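Local coordinates for N-terminal acetyltransferase B complex subunit MDM20 (Candida albicans, PDB 5K04), which probably serves as the non-catalytic, largely helical auxiliary subunit of the NatB N-terminal acetyltransferase complex, in which it supports the catalytic subunit NAT3, at residues 172-177 with 190-195; 263-269 with 286-292; 306-312 with 336-342; 711-716 with 735-740. All blocks are in the same frame, centred on the assembly; numbering follows the deposited sequence.

Contact 1: 172-177 with 190-195; sequences GKKLME and VYTLFL
The ring of Phe-194 settles flat on the backbone of Gly-172, whose CA stands 3.8 Å from the ring centroid and almost directly above it, a CH-pi contact over the face. Glycine suits this place because bare main chain offers a shallow hollow broad enough for a whole aromatic face; N of Lys-173 lies over that face too. One turn further along the helix comes the bump of the first segment, Met-176. Its flexible chain bends at chi2 (-48°) and again at chi3, which lays the thioether across Val-190, with SD 3.5 Å from Val-190 CG1. Nearer its root, CB of Met-176 presses on CD1 of Tyr-191 at 3.5 Å. Tyr-191 is the answering bump: its ring fits among Lys-173, Met-176 and Glu-177, and its OH donates over 2.7 Å to Glu-177 OE2, which accepts with its anti lone pair, the carboxylate turned 67° from the ring. Lys-173 lays its methylenes along Tyr-191 and Leu-195, CE lying 3.8 Å from Leu-195 CD2, while its ammonium continues to a salt bridge with Glu-199. The contact joins the end of helix 162-177 to the end of the next helix, 185-192. Met-176 also rests on Leu-147 and Ala-150 of helix 143-157, and Tyr-191 and Leu-195 meet Val-203 of helix 197-204, so the pair is packed between the helix before it and the helix after it.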
# COMPACT_ATOMS: atom_id res chain seq x y z
N GLY A 172 -26.28 -8.93 16.73
CA GLY A 172 -25.61 -9.74 15.73
C GLY A 172 -25.65 -11.22 16.07
O GLY A 172 -25.88 -12.07 15.20
N LYS A 173 -25.41 -11.54 17.35
CA LYS A 173 -25.46 -12.92 17.80
C LYS A 173 -26.82 -13.54 17.55
O LYS A 173 -26.93 -14.67 17.05
CB LYS A 173 -25.11 -12.98 19.30
CG LYS A 173 -24.97 -14.38 19.84
CD LYS A 173 -25.18 -14.45 21.35
CE LYS A 173 -23.90 -14.26 22.12
NZ LYS A 173 -24.13 -14.56 23.57
N LYS A 174 -27.88 -12.81 17.87
CA LYS A 174 -29.23 -13.33 17.76
C LYS A 174 -29.65 -13.49 16.30
O LYS A 174 -30.37 -14.43 15.96
CB LYS A 174 -30.18 -12.40 18.52
CG LYS A 174 -31.65 -12.57 18.24
CD LYS A 174 -32.43 -11.46 18.95
CE LYS A 174 -31.86 -10.08 18.62
NZ LYS A 174 -32.46 -8.98 19.45
N LEU A 175 -29.22 -12.58 15.42
CA LEU A 175 -29.46 -12.74 13.99
C LEU A 175 -28.82 -14.01 13.46
O LEU A 175 -29.41 -14.73 12.65
CB LEU A 175 -28.92 -11.54 13.23
CG LEU A 175 -29.71 -10.25 13.34
CD1 LEU A 175 -28.86 -9.09 12.91
CD2 LEU A 175 -30.97 -10.36 12.48
N MET A 176 -27.57 -14.28 13.88
CA MET A 176 -26.86 -15.47 13.42
C MET A 176 -27.48 -16.74 14.00
O MET A 176 -27.64 -17.73 13.29
CB MET A 176 -25.36 -15.36 13.77
CG MET A 176 -24.59 -14.29 12.91
SD MET A 176 -24.90 -14.38 11.18
CE MET A 176 -24.41 -16.07 11.02
N GLU A 177 -27.85 -16.71 15.29
CA GLU A 177 -28.52 -17.87 15.87
C GLU A 177 -29.79 -18.21 15.10
O GLU A 177 -30.11 -19.39 14.93
CB GLU A 177 -28.79 -17.61 17.37
CG GLU A 177 -27.47 -17.64 18.22
CD GLU A 177 -27.57 -17.10 19.66
OE1 GLU A 177 -28.63 -16.54 20.06
OE2 GLU A 177 -26.57 -17.25 20.41
N VAL A 190 -18.96 -15.52 10.94
CA VAL A 190 -19.70 -14.32 11.35
C VAL A 190 -20.20 -14.48 12.77
O VAL A 190 -20.08 -13.56 13.59
CB VAL A 190 -20.88 -14.05 10.39
CG1 VAL A 190 -21.72 -12.86 10.90
CG2 VAL A 190 -20.37 -13.73 9.00
N TYR A 191 -20.77 -15.65 13.07
CA TYR A 191 -21.28 -15.93 14.41
C TYR A 191 -20.18 -15.73 15.46
O TYR A 191 -20.42 -15.09 16.49
CB TYR A 191 -21.83 -17.37 14.43
CG TYR A 191 -22.60 -17.74 15.67
CD1 TYR A 191 -23.45 -16.84 16.28
CD2 TYR A 191 -22.48 -19.00 16.24
CE1 TYR A 191 -24.15 -17.16 17.42
CE2 TYR A 191 -23.19 -19.34 17.39
CZ TYR A 191 -24.02 -18.43 17.98
OH TYR A 191 -24.73 -18.77 19.12
N THR A 192 -18.96 -16.23 15.19
CA THR A 192 -17.87 -16.12 16.17
C THR A 192 -17.51 -14.67 16.46
O THR A 192 -16.90 -14.40 17.51
CB THR A 192 -16.62 -16.83 15.69
OG1 THR A 192 -16.12 -16.18 14.52
CG2 THR A 192 -16.90 -18.31 15.39
N LEU A 193 -17.86 -13.74 15.57
CA LEU A 193 -17.54 -12.34 15.83
C LEU A 193 -18.27 -11.79 17.05
O LEU A 193 -17.88 -10.74 17.57
CB LEU A 193 -17.86 -11.47 14.61
CG LEU A 193 -17.16 -11.88 13.31
CD1 LEU A 193 -17.77 -11.12 12.15
CD2 LEU A 193 -15.64 -11.64 13.41
N PHE A 194 -19.31 -12.47 17.54
CA PHE A 194 -20.09 -11.97 18.67
C PHE A 194 -19.97 -12.85 19.90
O PHE A 194 -20.72 -12.66 20.87
CB PHE A 194 -21.56 -11.82 18.26
CG PHE A 194 -21.74 -11.07 16.98
CD1 PHE A 194 -21.53 -9.70 16.93
CD2 PHE A 194 -22.05 -11.74 15.81
CE1 PHE A 194 -21.67 -9.00 15.74
CE2 PHE A 194 -22.17 -11.05 14.61
CZ PHE A 194 -21.99 -9.67 14.58
N LEU A 195 -19.04 -13.81 19.90
CA LEU A 195 -18.95 -14.83 20.92
C LEU A 195 -17.71 -14.65 21.79
O LEU A 195 -16.67 -14.18 21.33
CB LEU A 195 -18.90 -16.22 20.30
CG LEU A 195 -20.12 -16.65 19.50
CD1 LEU A 195 -19.89 -18.07 19.03
CD2 LEU A 195 -21.40 -16.52 20.35

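Contact 2: 263-269 with 286-292; sequences KSFEELD and LDILYSR
Two torsions bring Phe-265 and Arg-292 together. Phe-265 has CG trans to its own nitrogen (chi1 170°), which carries the ring out from the first turn of helix 265-269, and Arg-292 kinks at chi3 (68°), which folds its guanidinium over that ring. The two planes are only 4° apart, and Arg-292 CZ lies 3.6 Å from the ring centroid, a stacked cation-pi pair to which Arg-292 CD adds a CH-pi contact. A flat, delocalised cation suits a flat hydrocarbon face. The opposite face of Phe-265 is approached by Asp-269 CB, and CE1 touches Leu-286 CD2 at 3.5 Å. Phe-265 also turns an edge toward the face of Tyr-290, a T-shaped pair with centroids 5.9 Å apart.

Tyr-290, just past the end of helix 277-289, suits its place by doing two jobs: its face takes CB of Phe-265, and its OH donates to Lys-263 O over 2.6 Å, arriving from above the carbonyl plane. On the buried side Leu-268 CD1 packs on Leu-286 CD1 at 3.8 Å. Each helix has a capping motif at the end nearest the contact: Ser-264 and Glu-267 form a capping box that starts 265-269, while Ser-291, with its positive phi, makes the Schellman motif that ends 277-289 and leads the chain on to Arg-292.

Glu-266 OE2 stays 4.0 Å from Arg-292 NH1, beyond salt-bridge range, and Asp-269 and Asp-287 find their polar partners in Lys-283 and Ser-297. The exposed arginine is therefore held across the contact chiefly by its stack on the ring, the nearby Glu-266 carboxylate probably adding only a weak attraction.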
# COMPACT_ATOMS: atom_id res chain seq x y z
N LYS A 263 2.80 -33.44 30.69
CA LYS A 263 3.71 -34.28 29.93
C LYS A 263 5.15 -33.93 30.27
O LYS A 263 5.49 -32.77 30.52
CB LYS A 263 3.48 -34.10 28.43
CG LYS A 263 2.08 -34.45 27.97
CD LYS A 263 1.88 -35.95 27.84
CE LYS A 263 0.52 -36.26 27.24
NZ LYS A 263 0.43 -37.68 26.79
N SER A 264 6.00 -34.96 30.30
CA SER A 264 7.42 -34.73 30.56
C SER A 264 8.11 -34.16 29.32
O SER A 264 7.61 -34.26 28.19
CB SER A 264 8.11 -36.02 30.99
OG SER A 264 8.07 -36.98 29.95
N PHE A 265 9.28 -33.55 29.54
CA PHE A 265 10.11 -33.11 28.43
C PHE A 265 10.41 -34.28 27.49
O PHE A 265 10.24 -34.17 26.27
CB PHE A 265 11.41 -32.50 28.97
CG PHE A 265 12.44 -32.23 27.90
CD1 PHE A 265 12.44 -31.04 27.20
CD2 PHE A 265 13.42 -33.17 27.61
CE1 PHE A 265 13.39 -30.78 26.22
CE2 PHE A 265 14.37 -32.93 26.62
CZ PHE A 265 14.35 -31.73 25.93
N GLU A 266 10.83 -35.41 28.06
CA GLU A 266 11.17 -36.59 27.27
C GLU A 266 9.98 -37.08 26.45
O GLU A 266 10.14 -37.50 25.30
CB GLU A 266 11.69 -37.71 28.18
CG GLU A 266 13.03 -37.43 28.87
CD GLU A 266 12.94 -36.43 30.01
OE1 GLU A 266 11.82 -36.16 30.49
OE2 GLU A 266 14.00 -35.90 30.43
N GLU A 267 8.78 -37.06 27.04
CA GLU A 267 7.59 -37.49 26.32
C GLU A 267 7.39 -36.66 25.05
O GLU A 267 7.04 -37.21 24.00
CB GLU A 267 6.36 -37.38 27.22
CG GLU A 267 5.61 -38.67 27.43
CD GLU A 267 4.49 -38.53 28.44
OE1 GLU A 267 3.32 -38.79 28.07
OE2 GLU A 267 4.77 -38.14 29.59
N LEU A 268 7.62 -35.35 25.14
CA LEU A 268 7.45 -34.49 23.97
C LEU A 268 8.59 -34.71 22.97
O LEU A 268 8.35 -34.95 21.78
CB LEU A 268 7.36 -33.03 24.41
CG LEU A 268 6.10 -32.68 25.22
CD1 LEU A 268 6.01 -31.20 25.54
CD2 LEU A 268 4.85 -33.14 24.48
N ASP A 269 9.83 -34.66 23.46
CA ASP A 269 11.01 -34.73 22.59
C ASP A 269 11.09 -36.05 21.82
O ASP A 269 11.59 -36.07 20.70
CB ASP A 269 12.27 -34.52 23.45
CG ASP A 269 13.56 -34.48 22.63
OD1 ASP A 269 13.72 -33.59 21.78
OD2 ASP A 269 14.43 -35.34 22.87
N LEU A 286 11.38 -25.78 23.15
CA LEU A 286 11.03 -26.76 24.17
C LEU A 286 12.00 -26.70 25.34
O LEU A 286 11.59 -26.90 26.49
CB LEU A 286 10.99 -28.16 23.55
CG LEU A 286 10.59 -29.32 24.48
CD1 LEU A 286 9.13 -29.21 24.90
CD2 LEU A 286 10.88 -30.68 23.85
N ASP A 287 13.28 -26.40 25.07
CA ASP A 287 14.23 -26.15 26.15
C ASP A 287 13.80 -24.97 27.01
O ASP A 287 13.81 -25.04 28.24
CB ASP A 287 15.63 -25.91 25.58
CG ASP A 287 16.21 -27.14 24.93
OD1 ASP A 287 15.58 -28.21 25.04
OD2 ASP A 287 17.30 -27.02 24.32
N ILE A 288 13.43 -23.86 26.36
CA ILE A 288 12.96 -22.69 27.09
C ILE A 288 11.75 -23.03 27.94
O ILE A 288 11.67 -22.66 29.12
CB ILE A 288 12.65 -21.56 26.09
CG1 ILE A 288 13.94 -21.04 25.46
CG2 ILE A 288 11.84 -20.44 26.73
CD1 ILE A 288 13.73 -20.12 24.27
N LEU A 289 10.79 -23.77 27.36
CA LEU A 289 9.54 -24.10 28.04
C LEU A 289 9.77 -24.94 29.29
O LEU A 289 8.98 -24.87 30.24
CB LEU A 289 8.62 -24.84 27.07
CG LEU A 289 7.22 -25.17 27.57
CD1 LEU A 289 6.49 -23.89 27.91
CD2 LEU A 289 6.46 -25.97 26.51
N TYR A 290 10.84 -25.74 29.32
CA TYR A 290 11.14 -26.61 30.45
C TYR A 290 12.35 -26.11 31.22
O TYR A 290 12.99 -26.90 31.94
CB TYR A 290 11.34 -28.06 29.98
CG TYR A 290 10.03 -28.79 29.75
CD1 TYR A 290 9.29 -28.59 28.58
CD2 TYR A 290 9.52 -29.68 30.70
CE1 TYR A 290 8.08 -29.25 28.37
CE2 TYR A 290 8.31 -30.34 30.49
CZ TYR A 290 7.60 -30.12 29.33
OH TYR A 290 6.40 -30.78 29.12
N SER A 291 12.68 -24.83 31.08
CA SER A 291 13.75 -24.19 31.85
C SER A 291 15.07 -24.96 31.76
O SER A 291 15.79 -25.13 32.75
CB SER A 291 13.31 -23.99 33.31
OG SER A 291 12.10 -23.24 33.34
N ARG A 292 15.39 -25.42 30.55
CA ARG A 292 16.61 -26.15 30.25
C ARG A 292 17.58 -25.27 29.45
O ARG A 292 17.25 -24.16 29.03
CB ARG A 292 16.30 -27.43 29.47
CG ARG A 292 15.43 -28.43 30.20
CD ARG A 292 14.93 -29.48 29.22
NE ARG A 292 15.99 -30.35 28.72
CZ ARG A 292 16.20 -31.60 29.15
NH1 ARG A 292 15.41 -32.12 30.09
NH2 ARG A 292 17.19 -32.32 28.65

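Contact 3: 306-312 with 336-342; sequences NTKLCCY and NLITVVN
Asn-342 fills the tight end of this contact, where its side-chain amide is gripped by the turn of 306-312. ND2 spends both of its hydrogens on main-chain carbonyls, reaching Lys-308 O at 2.8 Å and Asn-306 O at 3.0 Å, and both acceptors lie close to the amide plane. OD1 of Asn-342 in turn accepts from Tyr-312 N at 3.1 Å, and a water also reaches it, bridging to Leu-309 O. With chi1 near -78° the amide is directed at the turn, and bonds on both its ends fix its rotation. Asparagine suits the place because it carries both kinds of polar group on one short stem. Lys-308 O also accepts from Cys-311 N within the type I turn, the two donors coming from opposite faces of the carbonyl. Beside this, Ile-338 CG2 packs on the backbone itself, 3.3 Å from Thr-307 O, and Leu-309 CD1 meets Val-341 CG1 at an ordinary 4.0 Å. Thr-339 OG1 donates to Asn-306 OD1, a bond modelled so short that its length is doubtful.

The other end is looser and wetter. Asn-336 caps helix 337-346 by accepting from Thr-339 N, and its side-chain amide lies across Thr-307, OD1 3.8 Å from Thr-307 CB; a water links Thr-307 O to Asn-336 ND2.

NZ of Lys-308 bonds the carbonyl of Arg-86 of the NAT3 chain, and the Lys-308 side chain lies about 6 Å from the bound coenzyme A. The chemistry implies a turn braced by one buried amide, which probably helps hold the NAT3-facing residues in position.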
# COMPACT_ATOMS: atom_id res chain seq x y z
N ASN A 306 23.11 -23.76 8.62
CA ASN A 306 24.04 -22.65 8.38
C ASN A 306 24.25 -22.37 6.89
O ASN A 306 24.63 -21.25 6.53
CB ASN A 306 25.39 -22.90 9.05
CG ASN A 306 26.17 -24.03 8.40
OD1 ASN A 306 26.86 -23.83 7.41
ND2 ASN A 306 26.06 -25.22 8.97
N THR A 307 24.04 -23.36 6.01
CA THR A 307 24.10 -23.16 4.57
C THR A 307 22.84 -22.51 4.02
O THR A 307 22.73 -22.35 2.80
CB THR A 307 24.35 -24.47 3.83
OG1 THR A 307 23.19 -25.30 3.93
CG2 THR A 307 25.55 -25.22 4.42
N LYS A 308 21.90 -22.14 4.89
CA LYS A 308 20.63 -21.54 4.49
C LYS A 308 20.57 -20.09 4.95
O LYS A 308 20.93 -19.76 6.08
CB LYS A 308 19.44 -22.31 5.05
CG LYS A 308 19.52 -23.83 4.81
CD LYS A 308 19.51 -24.19 3.32
CE LYS A 308 19.38 -25.70 3.14
NZ LYS A 308 19.18 -26.13 1.72
N LEU A 309 20.08 -19.22 4.06
CA LEU A 309 20.04 -17.81 4.38
C LEU A 309 19.11 -17.50 5.56
O LEU A 309 19.21 -16.43 6.16
CB LEU A 309 19.64 -17.05 3.12
CG LEU A 309 20.06 -15.59 2.98
CD1 LEU A 309 21.58 -15.43 3.02
CD2 LEU A 309 19.49 -15.02 1.70
N CYS A 310 18.24 -18.45 5.93
CA CYS A 310 17.33 -18.26 7.05
C CYS A 310 18.02 -18.32 8.41
O CYS A 310 17.48 -17.76 9.37
CB CYS A 310 16.20 -19.31 7.01
SG CYS A 310 16.63 -21.02 7.26
N CYS A 311 19.21 -18.96 8.51
CA CYS A 311 19.76 -19.35 9.81
C CYS A 311 19.77 -18.19 10.80
O CYS A 311 19.26 -18.30 11.92
CB CYS A 311 21.17 -19.94 9.63
SG CYS A 311 21.83 -20.73 11.08
N TYR A 312 20.36 -17.06 10.40
CA TYR A 312 20.54 -15.93 11.31
C TYR A 312 19.21 -15.42 11.83
O TYR A 312 19.06 -15.18 13.04
CB TYR A 312 21.28 -14.79 10.62
CG TYR A 312 21.32 -13.55 11.46
CD1 TYR A 312 22.21 -13.43 12.53
CD2 TYR A 312 20.47 -12.49 11.20
CE1 TYR A 312 22.24 -12.28 13.31
CE2 TYR A 312 20.49 -11.34 11.97
CZ TYR A 312 21.38 -11.25 13.03
OH TYR A 312 21.40 -10.10 13.79
N ASN A 336 31.56 -22.31 2.28
CA ASN A 336 30.18 -22.08 1.87
C ASN A 336 29.81 -20.63 2.13
O ASN A 336 29.77 -20.18 3.29
CB ASN A 336 29.21 -23.03 2.58
CG ASN A 336 27.78 -22.76 2.20
OD1 ASN A 336 27.10 -21.97 2.83
ND2 ASN A 336 27.31 -23.41 1.15
N LEU A 337 29.51 -19.91 1.05
CA LEU A 337 29.26 -18.48 1.10
C LEU A 337 28.19 -18.12 2.14
O LEU A 337 28.39 -17.22 2.96
CB LEU A 337 28.86 -17.99 -0.29
CG LEU A 337 28.10 -16.68 -0.41
CD1 LEU A 337 28.85 -15.53 0.24
CD2 LEU A 337 27.86 -16.40 -1.88
N ILE A 338 27.07 -18.84 2.13
CA ILE A 338 25.97 -18.52 3.04
C ILE A 338 26.33 -18.83 4.50
O ILE A 338 25.93 -18.09 5.42
CB ILE A 338 24.69 -19.24 2.58
CG1 ILE A 338 24.17 -18.54 1.30
CG2 ILE A 338 23.62 -19.26 3.69
CD1 ILE A 338 23.08 -19.28 0.56
N THR A 339 27.12 -19.88 4.75
CA THR A 339 27.69 -20.07 6.08
C THR A 339 28.44 -18.83 6.53
O THR A 339 28.27 -18.37 7.67
CB THR A 339 28.63 -21.29 6.07
OG1 THR A 339 27.92 -22.45 5.64
CG2 THR A 339 29.23 -21.55 7.47
N VAL A 340 29.24 -18.23 5.64
CA VAL A 340 29.99 -17.03 6.00
C VAL A 340 29.04 -15.85 6.23
O VAL A 340 29.24 -15.05 7.15
CB VAL A 340 31.04 -16.73 4.92
CG1 VAL A 340 31.79 -15.43 5.23
CG2 VAL A 340 32.01 -17.89 4.80
N VAL A 341 28.01 -15.73 5.40
CA VAL A 341 27.06 -14.64 5.55
C VAL A 341 26.41 -14.69 6.93
O VAL A 341 26.32 -13.68 7.64
CB VAL A 341 26.01 -14.69 4.42
CG1 VAL A 341 24.77 -13.88 4.76
CG2 VAL A 341 26.62 -14.20 3.12
N ASN A 342 25.95 -15.88 7.33
CA ASN A 342 25.32 -16.02 8.64
C ASN A 342 26.31 -15.71 9.76
O ASN A 342 26.00 -14.95 10.68
CB ASN A 342 24.74 -17.43 8.78
CG ASN A 342 23.40 -17.60 8.04
OD1 ASN A 342 22.50 -16.77 8.16
ND2 ASN A 342 23.28 -18.66 7.25
O HOH W 1 24.61 -22.69 0.58
O HOH W 2 21.59 -14.73 6.20

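Contact 4: 711-716 with 735-740; sequences QHEIID and IKSSIE
Ile-735 begins the second segment with a light apolar touch, its CG2 4.0 Å from Ile-715 CD1 on the facing helix. Lys-736 carries most of the contact. Its CB sits over one face of the His-712 ring, a CH-pi contact 3.8 Å from the centroid. Beyond that the methylenes slide past Ile-715 in the opposite direction, and a bend at chi3 (-63°) turns the ammonium toward Asp-716. NZ of Lys-736 bonds to OD1 of Asp-716 at 2.9 Å through the syn lone pair of that oxygen, with OD2 a weaker second acceptor. A long lysine suits the site, since it can lie greasy along the interface and still end in a charge at the rim.

The carbonyl of Lys-736 is used as well. His-712 NE2 donates to Lys-736 O over 2.8 Å, tilted from its ring plane, while Glu-740 N takes the same oxygen from the opposite face in the ordinary helical bond. One turn on, Ile-739 enters the core, its CD1 meeting Ile-715 CD1 tip to tip at 3.8 Å. Its CG2 lies against the amide of Gln-711, 3.5 Å from Gln-711 OE1, a polar group already bonded to Asn-423 and to the carbonyl of Leu-707. Glu-740 closes the run: OE1 stands in the plane of the His-712 ring, 3.4 Å from CE1.

Segments 711-716 and 735-740 run nearly antiparallel (165°), within helices 707-717 and 729-747, which are consecutive and form a helical hairpin. Loop residues border it, with Leu-658 on Gln-711 and Thr-424 on Ile-735, and Lys-732 one turn earlier touches Ile-715 and Asp-716.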
# COMPACT_ATOMS: atom_id res chain seq x y z
N GLN A 711 29.13 23.06 -8.36
CA GLN A 711 28.91 21.65 -8.09
C GLN A 711 29.90 20.78 -8.87
O GLN A 711 30.44 19.80 -8.33
CB GLN A 711 27.47 21.26 -8.42
CG GLN A 711 26.48 21.55 -7.30
CD GLN A 711 25.04 21.24 -7.71
OE1 GLN A 711 24.51 20.16 -7.43
NE2 GLN A 711 24.43 22.18 -8.41
N HIS A 712 30.15 21.12 -10.14
CA HIS A 712 31.13 20.38 -10.94
C HIS A 712 32.54 20.49 -10.35
O HIS A 712 33.31 19.53 -10.41
CB HIS A 712 31.11 20.88 -12.38
CG HIS A 712 29.90 20.45 -13.15
ND1 HIS A 712 29.74 20.69 -14.50
CD2 HIS A 712 28.78 19.80 -12.75
CE1 HIS A 712 28.59 20.19 -14.90
NE2 HIS A 712 27.99 19.64 -13.85
N GLU A 713 32.88 21.66 -9.80
CA GLU A 713 34.20 21.86 -9.21
C GLU A 713 34.38 21.03 -7.94
O GLU A 713 35.45 20.47 -7.70
CB GLU A 713 34.43 23.35 -8.90
CG GLU A 713 34.52 24.23 -10.14
CD GLU A 713 34.68 25.71 -9.82
OE1 GLU A 713 34.47 26.11 -8.65
OE2 GLU A 713 35.01 26.48 -10.75
N ILE A 714 33.34 20.96 -7.11
CA ILE A 714 33.40 20.18 -5.87
C ILE A 714 33.58 18.71 -6.20
O ILE A 714 34.37 18.00 -5.57
CB ILE A 714 32.13 20.41 -5.03
CG1 ILE A 714 32.00 21.89 -4.62
CG2 ILE A 714 32.09 19.50 -3.81
CD1 ILE A 714 30.57 22.28 -4.21
N ILE A 715 32.87 18.23 -7.23
CA ILE A 715 32.94 16.84 -7.66
C ILE A 715 34.33 16.50 -8.17
O ILE A 715 34.90 15.46 -7.83
CB ILE A 715 31.84 16.59 -8.71
CG1 ILE A 715 30.48 16.52 -8.02
CG2 ILE A 715 32.15 15.35 -9.53
CD1 ILE A 715 29.30 16.46 -8.98
N ASP A 716 34.91 17.39 -9.00
CA ASP A 716 36.24 17.15 -9.55
C ASP A 716 37.33 17.21 -8.48
O ASP A 716 38.38 16.58 -8.64
CB ASP A 716 36.55 18.15 -10.67
CG ASP A 716 35.70 17.93 -11.93
OD1 ASP A 716 35.11 16.83 -12.10
OD2 ASP A 716 35.65 18.86 -12.75
N ILE A 735 26.86 12.01 -13.33
CA ILE A 735 26.30 12.81 -12.25
C ILE A 735 26.44 14.30 -12.55
O ILE A 735 25.52 15.08 -12.30
CB ILE A 735 26.97 12.42 -10.92
CG1 ILE A 735 26.43 11.04 -10.49
CG2 ILE A 735 26.77 13.49 -9.85
CD1 ILE A 735 26.82 10.61 -9.09
N LYS A 736 27.59 14.71 -13.13
CA LYS A 736 27.77 16.11 -13.51
C LYS A 736 26.80 16.51 -14.62
O LYS A 736 26.23 17.60 -14.57
CB LYS A 736 29.21 16.38 -13.94
CG LYS A 736 30.22 16.26 -12.79
CD LYS A 736 31.51 17.00 -13.04
CE LYS A 736 32.27 16.47 -14.23
NZ LYS A 736 33.49 17.33 -14.48
N SER A 737 26.61 15.64 -15.61
CA SER A 737 25.67 15.95 -16.69
C SER A 737 24.24 16.03 -16.16
O SER A 737 23.45 16.88 -16.60
CB SER A 737 25.77 14.91 -17.81
OG SER A 737 27.02 14.98 -18.47
N SER A 738 23.88 15.14 -15.23
CA SER A 738 22.52 15.13 -14.69
C SER A 738 22.26 16.37 -13.85
O SER A 738 21.17 16.95 -13.92
CB SER A 738 22.30 13.87 -13.85
OG SER A 738 21.06 13.92 -13.17
N ILE A 739 23.22 16.76 -13.03
CA ILE A 739 23.08 17.99 -12.26
C ILE A 739 22.87 19.17 -13.20
O ILE A 739 21.97 20.00 -13.00
CB ILE A 739 24.30 18.21 -11.35
CG1 ILE A 739 24.27 17.24 -10.17
CG2 ILE A 739 24.39 19.65 -10.87
CD1 ILE A 739 25.61 17.13 -9.46
N GLU A 740 23.67 19.23 -14.26
CA GLU A 740 23.58 20.32 -15.22
C GLU A 740 22.20 20.37 -15.87
O GLU A 740 21.49 21.37 -15.79
CB GLU A 740 24.68 20.17 -16.28
CG GLU A 740 24.61 21.22 -17.40
CD GLU A 740 25.93 21.41 -18.15
OE1 GLU A 740 26.92 20.71 -17.83
OE2 GLU A 740 25.98 22.25 -19.05

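Each contact joins elements close in sequence within a long helical chain, and none shares an element with another. Contact 1 is the most buried, relying on aromatic and thioether packing with a single polar bond across it. Contacts 2, 3 and 4 are partly buried and use charged or polar groups: an exposed stacked arginine in 2, a buried asparagine gripping carbonyls in 3, a lysine–aspartate bridge at the rim in 4. Contacts 2 and 3 lie in the same family region, nearest atoms about 13 Å apart, but only 3 touches NAT3. Contacts 1 and 4 stand on opposite sides of the chain's centre, their own centres about 67 Å apart.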